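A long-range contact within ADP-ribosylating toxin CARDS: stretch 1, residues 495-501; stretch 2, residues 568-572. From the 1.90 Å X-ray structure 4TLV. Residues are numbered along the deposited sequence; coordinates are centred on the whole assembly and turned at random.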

# COMPACT_ATOMS: atom_id res chain seq x y z
N HIS A 495 7.49 -18.77 14.77
CA HIS A 495 6.68 -19.95 15.06
C HIS A 495 6.38 -20.10 16.56
O HIS A 495 7.28 -20.08 17.39
N ASN A 496 5.10 -20.28 16.88
CA ASN A 496 4.69 -20.50 18.26
C ASN A 496 4.85 -21.97 18.61
O ASN A 496 4.56 -22.81 17.78
N LYS A 497 5.31 -22.29 19.82
CA LYS A 497 5.44 -23.70 20.23
C LYS A 497 4.48 -24.03 21.38
O LYS A 497 4.13 -25.19 21.60
N LEU A 498 4.07 -22.99 22.10
CA LEU A 498 3.20 -23.13 23.27
C LEU A 498 1.80 -23.63 22.94
O LEU A 498 1.14 -23.13 22.02
N ASN A 499 1.33 -24.60 23.72
CA ASN A 499 -0.06 -25.03 23.66
C ASN A 499 -0.56 -25.52 25.02
O ASN A 499 0.19 -25.50 26.00
N LYS A 500 -1.81 -25.96 25.07
CA LYS A 500 -2.44 -26.35 26.33
C LYS A 500 -1.87 -27.63 26.93
O LYS A 500 -2.23 -28.02 28.04
N GLN A 501 -0.97 -28.28 26.20
CA GLN A 501 -0.32 -29.51 26.68
C GLN A 501 1.17 -29.33 26.93
O GLN A 501 1.89 -30.30 27.12
N TYR A 568 9.61 -15.20 23.75
CA TYR A 568 8.80 -16.36 24.07
C TYR A 568 7.33 -16.02 23.90
O TYR A 568 6.98 -14.86 23.69
N SER A 569 6.46 -17.02 23.97
CA SER A 569 5.03 -16.74 24.03
C SER A 569 4.42 -17.36 25.29
O SER A 569 4.95 -18.34 25.82
N THR A 570 3.30 -16.80 25.74
CA THR A 570 2.74 -17.15 27.04
C THR A 570 1.22 -17.00 27.14
O THR A 570 0.61 -16.22 26.41
N TYR A 571 0.62 -17.77 28.05
CA TYR A 571 -0.78 -17.58 28.39
C TYR A 571 -0.97 -16.58 29.54
O TYR A 571 -2.09 -16.20 29.86
N ASP A 572 0.13 -16.17 30.17
CA ASP A 572 0.04 -15.28 31.33
C ASP A 572 -0.01 -13.82 30.91
O ASP A 572 0.94 -13.30 30.34

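The most distinctive feature of this contact is a single, very short hydrogen bond buried at one end of it: Ser-569 OG donates to Asn-496 OD1 at 2.6 Å, the one direct hydrogen bond between two segments that lie at least 71 residues apart in sequence wherever they touch. The rest of the interface is small, 274 Å² counting both sides, and is built largely from one leucine and one tyrosine.

Ser-569 lies in a strand that enters stretch 2 and runs to Thr-570, and its CA-to-CB bond points toward stretch 1. With chi1 at 67° (p), its hydroxyl reaches the amide of Asn-496. That asparagine leaves its backbone sideways to stretch 2, but a t rotamer (chi1 166°) with chi2 at 73° brings the end of the side chain nearer. The two ends of its amide are then used differently: OD1 accepts from the serine, while Asn-496 ND2 donates to Leu-498 O at 2.8 Å within its own stretch. The latter bond spans two residues and ties the amide to the irregular backbone that follows it.

Water 1 extends this polar cluster. It donates to Ser-569 OG at 2.8 Å and accepts from Lys-497 N at 2.7 Å, so that it bridges the serine hydroxyl to the main chain of stretch 1. The serine oxygen is therefore both donor, to the asparagine, and acceptor, from the water. The side chain of Lys-497 takes no part; its end leads away from stretch 2.

Leu-498 is the apolar centre of the contact. Its CA-to-CB bond points toward stretch 2. The CA of Leu-498 lies 6.7 Å from the CA of Ser-569, the closest backbone register between the segments. The tp rotamer (chi1 177°, chi2 70°) sends Leu-498 CD2 along the opposing backbone, where it lies 3.6 Å from Ser-569 O and 3.5 Å from Thr-570 CA. Closer to its own backbone, Leu-498 CB packs 3.6 Å from Ser-569 OG. Thr-570 offers only main chain here, because its CA-to-CB bond points away.

The same methyl group also covers one face of the Tyr-571 ring. Leu-498 CD2 sits 3.9 Å from the centroid of that ring and 24° off the normal, a CH-pi arrangement, with its nearest ring atom, Tyr-571 CD2, at 3.6 Å. The tyrosine starts out sideways, but its m rotamer (chi1 -71°, chi2 -63°) brings the end of the side chain nearer to stretch 1, which covers 85 Å² of the whole residue, the largest share of any residue in the contact.

At the far end of the ring, the phenol oxygen meets the backbone beyond Leu-498. Tyr-571 OH lies 3.4 Å from Asn-499 CA and 3.5 Å from Lys-500 N, but the angle to the amide is too poor for a hydrogen bond; the hydroxyl is satisfied elsewhere in the structure. Lys-500 adds a peripheral contact, its CG 4.0 Å from Tyr-571 OH, while the CA-to-CB bond of Asn-499 points away.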

# COMPACT_ATOMS: atom_id res chain seq x y z
CB HIS A 495 7.39 -21.21 14.54
CG HIS A 495 6.61 -22.47 14.75
ND1 HIS A 495 7.09 -23.52 15.51
CD2 HIS A 495 5.39 -22.86 14.31
CE1 HIS A 495 6.20 -24.50 15.53
NE2 HIS A 495 5.16 -24.12 14.80
CB ASN A 496 3.22 -20.09 18.45
CG ASN A 496 2.64 -20.60 19.76
OD1 ASN A 496 3.04 -19.98 20.85
ND2 ASN A 496 1.83 -21.53 19.79
CB LYS A 497 6.87 -24.01 20.67
CG LYS A 497 7.90 -23.86 19.57
CD LYS A 497 9.32 -23.86 20.12
CE LYS A 497 9.68 -25.20 20.74
NZ LYS A 497 11.16 -25.35 20.88
CB LEU A 498 3.09 -21.80 24.01
CG LEU A 498 2.16 -21.74 25.23
CD1 LEU A 498 2.76 -22.57 26.38
CD2 LEU A 498 1.94 -20.30 25.67
CB ASN A 499 -0.26 -26.10 22.59
CG ASN A 499 0.57 -27.33 22.84
OD1 ASN A 499 0.61 -27.85 23.96
ND2 ASN A 499 1.25 -27.82 21.81
CB LYS A 500 -3.96 -26.46 26.17
CG LYS A 500 -4.69 -25.14 26.39
CD LYS A 500 -6.11 -25.16 25.86
CE LYS A 500 -6.14 -25.31 24.34
NZ LYS A 500 -7.41 -24.82 23.74
CB GLN A 501 -0.55 -30.66 25.71
CG GLN A 501 -2.01 -31.07 25.55
CD GLN A 501 -2.77 -30.18 24.59
OE1 GLN A 501 -2.28 -29.83 23.51
NE2 GLN A 501 -3.99 -29.81 24.97
CB TYR A 568 9.09 -16.81 25.52
CG TYR A 568 8.61 -15.85 26.58
CD1 TYR A 568 9.38 -14.74 26.96
CD2 TYR A 568 7.39 -16.04 27.21
CE1 TYR A 568 8.94 -13.84 27.92
CE2 TYR A 568 6.94 -15.15 28.19
CZ TYR A 568 7.71 -14.06 28.54
OH TYR A 568 7.25 -13.18 29.50
CB SER A 569 4.30 -17.24 22.77
OG SER A 569 4.30 -18.66 22.66
CB THR A 570 3.41 -16.32 28.16
OG1 THR A 570 2.86 -16.70 29.43
CG2 THR A 570 3.20 -14.82 27.94
CB TYR A 571 -1.43 -18.92 28.78
CG TYR A 571 -1.64 -19.88 27.64
CD1 TYR A 571 -2.48 -19.56 26.57
CD2 TYR A 571 -1.02 -21.12 27.63
CE1 TYR A 571 -2.68 -20.45 25.53
CE2 TYR A 571 -1.21 -22.01 26.59
CZ TYR A 571 -2.04 -21.67 25.55
OH TYR A 571 -2.24 -22.56 24.53
CB ASP A 572 1.22 -15.50 32.27
CG ASP A 572 1.18 -16.86 32.95
OD1 ASP A 572 0.07 -17.41 33.11
OD2 ASP A 572 2.27 -17.36 33.31
O HOH W 1 6.06 -20.61 21.84